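Local coordinates for protein NADH oxidase (Thermus thermophilus, PDB 6RVB) that acts as an NADH-dependent coenzyme A disulfide reductase, a flavoprotein with a redox-active centre that binds FAD, NAD and coenzyme A, at residues A[242-246]-A[294-298]; A[259-265]-A[278-284]; A[361-367]-A[424-430]. The contacts are given in a common frame with arbitrary orientation. Residues are numbered along the deposited sequence.

Contacts 1 and 2 form one cluster: along the chain come 242-246, 259-265, 278-284 and 294-298, so contact 2 lies between the segments of contact 1. Their centres are 8 Å apart, and W295 NE1 reaches D281 O at 2.8 Å, probably a hydrogen bond. In this nucleotide-binding part, contact 1 borders NAD, with P297 also at the FAD, and 278-284 of contact 2 binds FAD. Contact 3 follows in the dimerisation domain, its centre about 38 Å from that of contact 1 and 42 Å from that of contact 2. There it meets a flavin held mainly by the second subunit, so both chains border each flavin, consistent with an active site shared across the dimer.

Contact 1: A[242-246]-A[294-298]; sequences GIRPN and YWLPL. With NAD (nicotinamide-adenine-dinucleotide), chain F.
The indole of W295 overlaps P245, whose CD lies 4.0 Å from the centroid of the six-membered ring and 22° off its normal, a CH-pi contact over the face that suits a proline ring. Segment 242-246 is extended over 243-245, so I243 and P245 point their CA-to-CB bonds toward 294-298 while R244 turns away, leaving its CA 3.7 Å from W295 CH2. W295 takes chi1 t with chi2 near 44°. I243, chi1 p and chi2 t, packs on both W295 and P297: CG1 is 3.7 Å from W295 CH2 and CD1 is 4.0 Å from P297 CB. No hydrogen bond joins the segments; the nearest CA atoms (P245, P297) are 8.8 Å apart. P297 centres an inverse gamma turn closed by L298 N to L296 O at 2.7 Å. P297 O accepts from the NAD ribose O2D at 2.7 Å. G242, at a positive phi of 108° that favours glycine, gives a weak 3.1 Å hydrogen bond from N to NAD O1N. G242, I243, P297 and L298 thus line part of the NAD pocket, beside the W295-P245 packing. Strand 243-245 pairs antiparallel with 115-117, whose A115 touches I243 and W295, while L298 is the N-cap of helix 299-313.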
# COMPACT_ATOMS: atom_id res chain seq x y z
N GLY A 242 11.68 -5.36 -25.91
CA GLY A 242 12.78 -4.94 -25.09
C GLY A 242 13.57 -3.73 -25.55
O GLY A 242 13.49 -3.30 -26.66
N ILE A 243 14.36 -3.18 -24.64
CA ILE A 243 15.09 -1.98 -24.95
C ILE A 243 16.51 -2.23 -24.57
O ILE A 243 16.81 -3.19 -23.97
CB ILE A 243 14.59 -0.81 -24.13
CG1 ILE A 243 14.53 -1.20 -22.66
CG2 ILE A 243 13.18 -0.45 -24.49
CD1 ILE A 243 14.05 -0.14 -21.78
N ARG A 244 17.42 -1.39 -25.02
CA ARG A 244 18.83 -1.48 -24.69
C ARG A 244 19.21 0.01 -24.51
O ARG A 244 18.60 0.93 -25.04
CB ARG A 244 19.59 -2.15 -25.83
CG ARG A 244 19.85 -1.21 -27.18
CD ARG A 244 21.12 -1.60 -28.12
NE ARG A 244 20.94 -2.97 -28.68
CZ ARG A 244 20.99 -3.35 -29.97
NH1 ARG A 244 21.27 -2.48 -30.95
NH2 ARG A 244 20.75 -4.62 -30.29
N PRO A 245 20.20 0.29 -23.71
CA PRO A 245 20.59 1.69 -23.52
C PRO A 245 21.32 2.34 -24.68
O PRO A 245 22.02 1.68 -25.46
CB PRO A 245 21.53 1.61 -22.37
CG PRO A 245 22.13 0.29 -22.51
CD PRO A 245 21.09 -0.64 -23.03
N ASN A 246 21.14 3.65 -24.79
CA ASN A 246 21.83 4.50 -25.74
C ASN A 246 23.24 4.96 -25.40
O ASN A 246 23.50 6.13 -25.17
CB ASN A 246 20.97 5.67 -26.02
CG ASN A 246 19.95 5.34 -26.96
OD1 ASN A 246 20.20 4.59 -27.90
ND2 ASN A 246 18.75 5.84 -26.74
N TYR A 294 23.40 -3.02 -11.84
CA TYR A 294 22.19 -3.61 -12.37
C TYR A 294 21.49 -2.58 -13.29
O TYR A 294 21.74 -1.42 -13.16
CB TYR A 294 21.35 -4.00 -11.18
CG TYR A 294 20.16 -4.77 -11.53
CD1 TYR A 294 20.22 -6.13 -11.82
CD2 TYR A 294 18.98 -4.13 -11.64
CE1 TYR A 294 19.09 -6.82 -12.24
CE2 TYR A 294 17.86 -4.80 -12.01
CZ TYR A 294 17.88 -6.14 -12.33
OH TYR A 294 16.65 -6.68 -12.68
N TRP A 295 20.66 -2.96 -14.25
CA TRP A 295 20.09 -1.96 -15.09
C TRP A 295 18.65 -1.95 -14.85
O TRP A 295 18.02 -2.90 -15.13
CB TRP A 295 20.38 -2.23 -16.58
CG TRP A 295 19.88 -1.16 -17.53
CD1 TRP A 295 19.98 0.15 -17.36
CD2 TRP A 295 19.22 -1.34 -18.81
NE1 TRP A 295 19.41 0.83 -18.38
CE2 TRP A 295 18.94 -0.06 -19.30
CE3 TRP A 295 18.82 -2.44 -19.57
CZ2 TRP A 295 18.31 0.14 -20.47
CZ3 TRP A 295 18.18 -2.19 -20.70
CH2 TRP A 295 17.91 -0.94 -21.13
N LEU A 296 18.10 -0.89 -14.32
CA LEU A 296 16.70 -0.86 -14.00
C LEU A 296 16.02 0.42 -14.63
O LEU A 296 15.74 1.39 -13.96
CB LEU A 296 16.54 -0.99 -12.48
CG LEU A 296 15.17 -0.81 -11.89
CD1 LEU A 296 14.51 -2.10 -12.19
CD2 LEU A 296 15.32 -0.68 -10.48
N PRO A 297 15.73 0.38 -15.94
CA PRO A 297 15.15 1.50 -16.66
C PRO A 297 13.74 1.84 -16.34
O PRO A 297 12.91 1.79 -17.22
CB PRO A 297 15.19 1.03 -18.08
CG PRO A 297 16.10 -0.03 -18.14
CD PRO A 297 16.08 -0.70 -16.84
N LEU A 298 13.47 2.25 -15.13
CA LEU A 298 12.15 2.77 -14.77
C LEU A 298 12.23 4.25 -14.59
O LEU A 298 13.29 4.77 -14.40
CB LEU A 298 11.67 2.16 -13.45
CG LEU A 298 11.67 0.64 -13.57
CD1 LEU A 298 11.70 0.09 -12.28
CD2 LEU A 298 10.50 0.12 -14.30
PA NAD F . 10.66 -6.66 -21.85
O1A NAD F . 10.03 -6.34 -20.51
O2A NAD F . 12.05 -7.04 -21.92
O5B NAD F . 9.84 -7.85 -22.60
C5B NAD F . 9.76 -9.30 -22.32
C4B NAD F . 10.12 -10.18 -23.56
O4B NAD F . 9.98 -11.58 -23.93
C3B NAD F . 9.28 -9.53 -24.54
O3B NAD F . 9.87 -8.30 -24.55
C2B NAD F . 9.66 -10.34 -25.74
O2B NAD F . 10.53 -9.93 -26.78
C1B NAD F . 10.48 -11.43 -25.26
N9A NAD F . 10.00 -11.88 -26.63
C8A NAD F . 8.73 -12.35 -27.08
N7A NAD F . 8.64 -12.64 -28.42
C5A NAD F . 9.85 -12.32 -28.86
C6A NAD F . 10.25 -12.44 -30.12
N6A NAD F . 9.33 -12.90 -30.87
N1A NAD F . 11.51 -12.05 -30.48
C2A NAD F . 12.29 -11.54 -29.43
N3A NAD F . 11.88 -11.38 -28.10
C4A NAD F . 10.68 -11.80 -27.83
O3 NAD F . 10.59 -5.35 -22.68
PN NAD F . 9.47 -4.18 -22.79
O1N NAD F . 9.82 -3.61 -24.19
O2N NAD F . 8.10 -4.61 -22.51
O5D NAD F . 9.87 -3.32 -21.51
C5D NAD F . 10.01 -1.92 -21.61
C4D NAD F . 10.69 -1.21 -20.43
O4D NAD F . 10.30 0.18 -20.26
C3D NAD F . 10.35 -1.99 -19.19
O3D NAD F . 11.22 -3.09 -18.87
C2D NAD F . 10.45 -0.85 -18.22
O2D NAD F . 11.79 -0.56 -18.03
C1D NAD F . 9.88 0.34 -18.95
N1N NAD F . 8.43 0.10 -18.74
C2N NAD F . 7.96 0.01 -17.43
C3N NAD F . 6.60 -0.24 -17.11
C7N NAD F . 6.11 -0.33 -15.66
O7N NAD F . 6.97 -0.52 -14.57
N7N NAD F . 4.79 -0.25 -15.43
C4N NAD F . 5.69 -0.38 -18.17
C5N NAD F . 6.15 -0.31 -19.47
C6N NAD F . 7.52 -0.08 -19.74

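Contact 2: A[259-265]-A[278-284]; sequences PTGAIAT and AAGDVAE. With FAD (flavin-adenine dinucleotide), chain E.
Segment 278-284 carries the Gly-Asp motif with which flavoprotein disulfide reductases hold FAD. The motif starts a type I turn from G280 to A283 (A283 N to G280 O, 3.1 Å). D281 N gives a very short 2.5 Å hydrogen bond to FAD O2P, and D281 OD1 accepts from ribityl O3' at 2.9 Å; OD2 forms a salt bridge with R134. G280 has phi 97°, and a CB there would lie 1.9 Å from FAD O2P, so glycine is needed. Segment 259-265 pairs with the end of the turn through a single parallel-type bridge between I263 and A283 (CA-CA 4.6 Å): I263 N donates to V282 O at 2.8 Å and E284 N to I263 O at 2.9 Å. Beyond it E284, chi1 m and chi2 t, extends so that OE1 accepts from T260 N at 3.2 Å and T260 OG1 at 3.1 Å, a carboxylate well matched to two donors. T260 OG1 accepts from A262 N at 2.9 Å, an ST turn. Small A262 packs its CB 3.6 Å from E284 CG. I263, chi1 m and chi2 t, sets CG2 3.6 Å from A278 CB and CD1 3.4 Å from V282 CG2.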
# COMPACT_ATOMS: atom_id res chain seq x y z
N PRO A 259 29.11 -3.65 -16.50
CA PRO A 259 28.94 -4.99 -17.05
C PRO A 259 27.56 -5.24 -17.71
O PRO A 259 27.42 -6.11 -18.52
CB PRO A 259 29.14 -5.86 -15.84
CG PRO A 259 28.95 -5.00 -14.65
CD PRO A 259 29.27 -3.62 -15.03
N THR A 260 26.55 -4.45 -17.39
CA THR A 260 25.24 -4.61 -17.96
C THR A 260 25.12 -3.97 -19.29
O THR A 260 24.12 -4.15 -19.98
CB THR A 260 24.22 -3.79 -17.18
OG1 THR A 260 24.36 -2.38 -17.46
CG2 THR A 260 24.39 -4.02 -15.71
N GLY A 261 26.04 -3.11 -19.63
CA GLY A 261 25.94 -2.43 -20.89
C GLY A 261 25.53 -0.99 -20.82
O GLY A 261 25.71 -0.21 -21.81
N ALA A 262 24.97 -0.64 -19.68
CA ALA A 262 24.60 0.71 -19.40
C ALA A 262 25.84 1.47 -18.90
O ALA A 262 26.86 0.85 -18.57
CB ALA A 262 23.56 0.69 -18.42
N ILE A 263 25.78 2.81 -18.87
CA ILE A 263 26.91 3.61 -18.37
C ILE A 263 27.08 3.33 -16.91
O ILE A 263 26.11 3.25 -16.20
CB ILE A 263 26.66 5.09 -18.53
CG1 ILE A 263 26.78 5.53 -19.97
CG2 ILE A 263 27.61 5.86 -17.71
CD1 ILE A 263 26.23 6.81 -20.23
N ALA A 264 28.33 3.18 -16.46
CA ALA A 264 28.68 2.94 -15.05
C ALA A 264 28.63 4.21 -14.23
O ALA A 264 28.94 5.25 -14.74
CB ALA A 264 29.98 2.41 -15.00
N THR A 265 28.23 4.14 -12.97
CA THR A 265 28.13 5.35 -12.13
C THR A 265 28.44 5.07 -10.67
O THR A 265 28.33 3.94 -10.24
CB THR A 265 26.71 6.09 -12.20
OG1 THR A 265 25.71 5.40 -11.44
CG2 THR A 265 26.26 6.24 -13.60
N ALA A 278 26.03 10.55 -15.59
CA ALA A 278 24.97 9.93 -16.34
C ALA A 278 23.73 9.72 -15.52
O ALA A 278 23.88 9.30 -14.39
CB ALA A 278 25.44 8.62 -16.96
N ALA A 279 22.53 9.94 -16.12
CA ALA A 279 21.21 9.77 -15.48
C ALA A 279 20.11 9.10 -16.34
O ALA A 279 19.99 9.39 -17.54
CB ALA A 279 20.74 11.12 -14.98
N GLY A 280 19.29 8.22 -15.76
CA GLY A 280 18.15 7.69 -16.48
C GLY A 280 18.33 6.33 -17.15
O GLY A 280 19.03 5.44 -16.63
N ASP A 281 17.72 6.12 -18.30
CA ASP A 281 17.71 4.76 -18.79
C ASP A 281 19.02 4.33 -19.40
O ASP A 281 19.15 3.20 -19.77
CB ASP A 281 16.59 4.49 -19.78
CG ASP A 281 15.21 4.50 -19.16
OD1 ASP A 281 15.12 4.54 -17.89
OD2 ASP A 281 14.24 4.47 -19.96
N VAL A 282 19.99 5.21 -19.52
CA VAL A 282 21.27 4.89 -20.08
C VAL A 282 22.21 4.50 -18.95
O VAL A 282 23.35 4.14 -19.20
CB VAL A 282 21.82 6.16 -20.72
CG1 VAL A 282 22.02 7.20 -19.71
CG2 VAL A 282 23.10 5.95 -21.34
N ALA A 283 21.77 4.55 -17.70
CA ALA A 283 22.70 4.36 -16.57
C ALA A 283 22.43 3.19 -15.63
O ALA A 283 21.29 2.90 -15.32
CB ALA A 283 22.73 5.56 -15.80
N GLU A 284 23.47 2.51 -15.20
CA GLU A 284 23.34 1.39 -14.28
C GLU A 284 22.99 1.94 -12.90
O GLU A 284 23.24 3.08 -12.60
CB GLU A 284 24.66 0.66 -14.09
CG GLU A 284 25.26 0.03 -15.27
CD GLU A 284 26.56 -0.73 -14.94
OE1 GLU A 284 26.76 -1.80 -15.58
OE2 GLU A 284 27.37 -0.24 -14.06
PA FAD E . 14.31 8.50 -22.33
O1A FAD E . 14.55 7.16 -23.21
O2A FAD E . 12.96 8.80 -21.65
O5B FAD E . 14.70 9.86 -23.22
C5B FAD E . 15.96 10.00 -23.95
C4B FAD E . 15.89 11.11 -25.00
O4B FAD E . 17.22 11.57 -25.18
C3B FAD E . 15.26 10.63 -26.30
O3B FAD E . 14.02 11.35 -26.64
C2B FAD E . 16.34 10.97 -27.24
O2B FAD E . 15.57 11.61 -28.26
C1B FAD E . 17.33 11.91 -26.49
N9A FAD E . 18.72 11.64 -27.01
C8A FAD E . 19.29 10.40 -27.22
N7A FAD E . 20.50 10.48 -27.85
C5A FAD E . 20.73 11.81 -28.04
C6A FAD E . 21.86 12.57 -28.64
N6A FAD E . 22.93 11.86 -29.10
N1A FAD E . 21.74 13.93 -28.69
C2A FAD E . 20.62 14.55 -28.16
N3A FAD E . 19.52 13.96 -27.58
C4A FAD E . 19.56 12.58 -27.50
N1 FAD E . 8.47 3.57 -16.14
C2 FAD E . 7.88 3.38 -14.92
O2 FAD E . 8.54 3.59 -13.85
N3 FAD E . 6.60 2.99 -14.85
C4 FAD E . 5.79 2.80 -15.96
O4 FAD E . 4.55 2.44 -15.90
C4X FAD E . 6.37 3.04 -17.32
N5 FAD E . 5.57 2.87 -18.43
C5X FAD E . 6.16 3.08 -19.65
C6 FAD E . 5.39 2.90 -20.83
C7 FAD E . 5.96 3.13 -22.10
C7M FAD E . 5.10 2.93 -23.32
C8 FAD E . 7.40 3.57 -22.23
C8M FAD E . 8.07 3.82 -23.55
C9 FAD E . 8.18 3.72 -21.06
C9A FAD E . 7.64 3.50 -19.76
N10 FAD E . 8.46 3.71 -18.58
C10 FAD E . 7.82 3.46 -17.34
C1' FAD E . 9.90 4.06 -18.64
C2' FAD E . 10.21 5.50 -18.93
O2' FAD E . 9.86 5.82 -20.27
C3' FAD E . 11.69 5.74 -18.83
O3' FAD E . 12.23 5.00 -17.74
C4' FAD E . 11.82 7.26 -18.63
O4' FAD E . 11.19 8.11 -19.65
C5' FAD E . 13.27 7.67 -18.30
O5' FAD E . 14.07 7.90 -19.45
P FAD E . 15.39 8.84 -19.52
O1P FAD E . 15.05 10.28 -19.17
O2P FAD E . 16.77 8.25 -19.16
O3P FAD E . 15.45 8.77 -21.14

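Contact 3: A[361-367]-A[424-430]; sequences RDGAHYY and YAPPFSP. With FAD (flavin-adenine dinucleotide), chain H.
This is a buried packing of two loops in the dimerisation domain, at the interface where the chain meets the flavin site of the second subunit. The backbones run close, with CA-CA 3.7 Å for G363 and S429 and 4.1 Å for A364 and P430. One hydrogen bond crosses, A364 N to P426 O at 2.9 Å. G363 (phi 144°, psi 157°) suits the tight fit: a CB would stand 3.1 Å from both P426 O and P427 O. A type I turn from A364 to Y367 (Y367 N to A364 O, 3.1 Å) then brings two tyrosines onto the prolines. Y367, chi1 t, lays its ring face against P427, whose CA is 3.6 Å from the centroid and 9° off the normal, a CH-pi contact. Y366, chi1 p, puts CE1 3.8 Å from P426 CB, and A364 CB is 3.8 Å from P426 CB. The acceptors D362 OD1 and F428 O approach to 2.9 Å without bonding; R400 forms a salt bridge with D362 and a weak hydrogen bond to F428 O. Y424 O accepts a weak hydrogen bond, 3.3 Å, from N3 of the FAD held mainly by the second subunit; the Y424 side chain packs on that subunit's C44, which binds CoA covalently. Segment 361-367 links sheet strands 353-361 and 372-380; 424-430 leads from helix 414-418 toward helix 434-438.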
# COMPACT_ATOMS: atom_id res chain seq x y z
N ARG A 361 -7.93 -11.96 0.08
CA ARG A 361 -8.86 -10.98 -0.41
C ARG A 361 -8.25 -9.58 -0.17
O ARG A 361 -7.21 -9.44 0.44
CB ARG A 361 -10.23 -11.14 0.23
CG ARG A 361 -10.52 -12.47 1.00
CD ARG A 361 -12.08 -12.86 1.16
NE ARG A 361 -12.76 -13.25 -0.12
CZ ARG A 361 -13.32 -12.42 -1.04
NH1 ARG A 361 -13.36 -11.10 -0.89
NH2 ARG A 361 -13.87 -12.90 -2.16
N ASP A 362 -8.91 -8.54 -0.67
CA ASP A 362 -8.47 -7.19 -0.54
C ASP A 362 -9.41 -6.47 0.37
O ASP A 362 -9.84 -5.40 0.06
CB ASP A 362 -8.56 -6.51 -1.89
CG ASP A 362 -7.57 -5.30 -1.97
OD1 ASP A 362 -7.26 -4.64 -0.90
OD2 ASP A 362 -7.09 -5.00 -3.12
N GLY A 363 -9.78 -7.04 1.48
CA GLY A 363 -10.89 -6.49 2.23
C GLY A 363 -11.59 -7.70 2.79
O GLY A 363 -11.41 -8.79 2.25
N ALA A 364 -12.32 -7.51 3.86
CA ALA A 364 -12.89 -8.56 4.64
C ALA A 364 -13.73 -9.48 3.75
O ALA A 364 -14.28 -9.01 2.77
CB ALA A 364 -13.76 -7.95 5.70
N HIS A 365 -13.81 -10.78 4.09
CA HIS A 365 -14.76 -11.68 3.36
C HIS A 365 -16.18 -11.07 3.22
O HIS A 365 -16.70 -10.93 2.13
CB HIS A 365 -14.85 -13.14 3.94
CG HIS A 365 -15.49 -13.28 5.31
ND1 HIS A 365 -14.87 -12.86 6.48
CD2 HIS A 365 -16.66 -13.84 5.70
CE1 HIS A 365 -15.64 -13.11 7.52
NE2 HIS A 365 -16.74 -13.70 7.08
N TYR A 366 -16.80 -10.68 4.34
CA TYR A 366 -18.11 -10.11 4.28
C TYR A 366 -18.23 -8.73 3.59
O TYR A 366 -19.35 -8.28 3.39
CB TYR A 366 -18.63 -9.98 5.69
CG TYR A 366 -17.81 -9.11 6.60
CD1 TYR A 366 -17.90 -7.71 6.55
CD2 TYR A 366 -17.01 -9.69 7.53
CE1 TYR A 366 -17.14 -6.92 7.46
CE2 TYR A 366 -16.28 -8.93 8.42
CZ TYR A 366 -16.31 -7.55 8.40
OH TYR A 366 -15.52 -6.82 9.35
N TYR A 367 -17.13 -8.03 3.24
CA TYR A 367 -17.28 -6.66 2.67
C TYR A 367 -17.63 -6.63 1.22
O TYR A 367 -17.08 -7.33 0.44
CB TYR A 367 -16.07 -5.82 2.84
CG TYR A 367 -16.30 -4.34 2.66
CD1 TYR A 367 -16.82 -3.53 3.70
CD2 TYR A 367 -15.93 -3.75 1.49
CE1 TYR A 367 -16.98 -2.21 3.51
CE2 TYR A 367 -16.03 -2.42 1.32
CZ TYR A 367 -16.56 -1.64 2.29
OH TYR A 367 -16.67 -0.31 1.96
N TYR A 424 -5.48 -2.50 9.32
CA TYR A 424 -6.69 -3.32 9.13
C TYR A 424 -7.97 -2.56 9.24
O TYR A 424 -8.17 -1.83 10.20
CB TYR A 424 -6.76 -4.34 10.25
CG TYR A 424 -8.07 -4.97 10.25
CD1 TYR A 424 -8.55 -5.58 9.10
CD2 TYR A 424 -8.89 -4.90 11.34
CE1 TYR A 424 -9.85 -6.10 9.02
CE2 TYR A 424 -10.19 -5.44 11.28
CZ TYR A 424 -10.67 -6.04 10.13
OH TYR A 424 -11.96 -6.58 10.06
N ALA A 425 -8.85 -2.76 8.29
CA ALA A 425 -10.26 -2.37 8.42
C ALA A 425 -11.05 -3.01 7.26
O ALA A 425 -10.52 -3.20 6.19
CB ALA A 425 -10.41 -0.85 8.44
N PRO A 426 -12.32 -3.33 7.45
CA PRO A 426 -12.95 -4.27 6.51
C PRO A 426 -12.94 -3.86 5.05
O PRO A 426 -12.80 -4.71 4.20
CB PRO A 426 -14.34 -4.40 7.01
CG PRO A 426 -14.19 -4.13 8.49
CD PRO A 426 -13.16 -3.03 8.58
N PRO A 427 -13.05 -2.56 4.74
CA PRO A 427 -13.02 -2.18 3.33
C PRO A 427 -11.66 -2.44 2.65
O PRO A 427 -11.65 -2.48 1.40
CB PRO A 427 -13.22 -0.70 3.38
CG PRO A 427 -13.94 -0.46 4.63
CD PRO A 427 -13.41 -1.41 5.61
N PHE A 428 -10.56 -2.60 3.42
CA PHE A 428 -9.20 -2.41 2.87
C PHE A 428 -8.30 -3.63 2.86
O PHE A 428 -7.56 -3.86 1.91
CB PHE A 428 -8.48 -1.26 3.56
CG PHE A 428 -9.17 -0.01 3.44
CD1 PHE A 428 -9.51 0.49 2.18
CD2 PHE A 428 -9.51 0.70 4.55
CE1 PHE A 428 -10.21 1.73 2.04
CE2 PHE A 428 -10.20 1.95 4.43
CZ PHE A 428 -10.57 2.45 3.21
N SER A 429 -8.34 -4.38 3.93
CA SER A 429 -7.73 -5.69 3.94
C SER A 429 -8.50 -6.58 4.93
O SER A 429 -9.21 -6.06 5.77
CB SER A 429 -6.24 -5.53 4.23
OG SER A 429 -5.89 -5.77 5.62
N PRO A 430 -8.41 -7.91 4.83
CA PRO A 430 -8.94 -8.86 5.83
C PRO A 430 -8.17 -8.66 7.18
O PRO A 430 -7.18 -7.96 7.13
CB PRO A 430 -8.56 -10.21 5.28
CG PRO A 430 -8.10 -9.98 3.97
CD PRO A 430 -7.62 -8.59 3.81
PA FAD H . -14.58 -8.53 22.09
O1A FAD H . -14.90 -7.14 22.80
O2A FAD H . -14.72 -8.70 20.58
O5B FAD H . -15.43 -9.83 22.63
C5B FAD H . -15.53 -10.24 24.02
C4B FAD H . -16.70 -11.21 24.20
O4B FAD H . -16.33 -11.94 25.36
C3B FAD H . -17.99 -10.41 24.43
O3B FAD H . -18.99 -10.74 23.41
C2B FAD H . -18.40 -10.81 25.81
O2B FAD H . -19.75 -11.30 25.70
C1B FAD H . -17.47 -12.01 26.17
N9A FAD H . -17.29 -12.01 27.65
C8A FAD H . -17.01 -10.88 28.37
N7A FAD H . -17.03 -11.19 29.70
C5A FAD H . -17.33 -12.53 29.86
C6A FAD H . -17.50 -13.46 31.03
N6A FAD H . -17.31 -12.95 32.32
N1A FAD H . -17.81 -14.79 30.71
C2A FAD H . -17.97 -15.22 29.42
N3A FAD H . -17.83 -14.42 28.33
C4A FAD H . -17.51 -13.08 28.49
N1 FAD H . -10.84 -3.16 14.79
C2 FAD H . -10.02 -2.94 13.71
O2 FAD H . -8.83 -3.38 13.80
N3 FAD H . -10.48 -2.32 12.56
C4 FAD H . -11.78 -1.88 12.38
O4 FAD H . -12.23 -1.30 11.31
C4X FAD H . -12.76 -2.10 13.49
N5 FAD H . -14.08 -1.67 13.35
C5X FAD H . -14.94 -1.85 14.41
C6 FAD H . -16.28 -1.41 14.30
C7 FAD H . -17.18 -1.62 15.40
C7M FAD H . -18.63 -1.16 15.32
C8 FAD H . -16.67 -2.31 16.67
C8M FAD H . -17.55 -2.59 17.87
C9 FAD H . -15.34 -2.72 16.77
C9A FAD H . -14.43 -2.54 15.70
N10 FAD H . -13.04 -3.02 15.85
C10 FAD H . -12.18 -2.79 14.73
C1' FAD H . -12.44 -3.66 17.08
C2' FAD H . -12.92 -5.07 17.34
O2' FAD H . -14.32 -5.19 17.64
C3' FAD H . -12.16 -5.61 18.54
O3' FAD H . -10.80 -5.16 18.58
C4' FAD H . -12.20 -7.12 18.28
O4' FAD H . -13.55 -7.65 18.01
C5' FAD H . -11.35 -7.88 19.33
O5' FAD H . -12.04 -8.19 20.55
P FAD H . -11.76 -9.46 21.57
O1P FAD H . -11.92 -10.80 20.82
O2P FAD H . -10.64 -9.23 22.65
O3P FAD H . -13.11 -9.19 22.47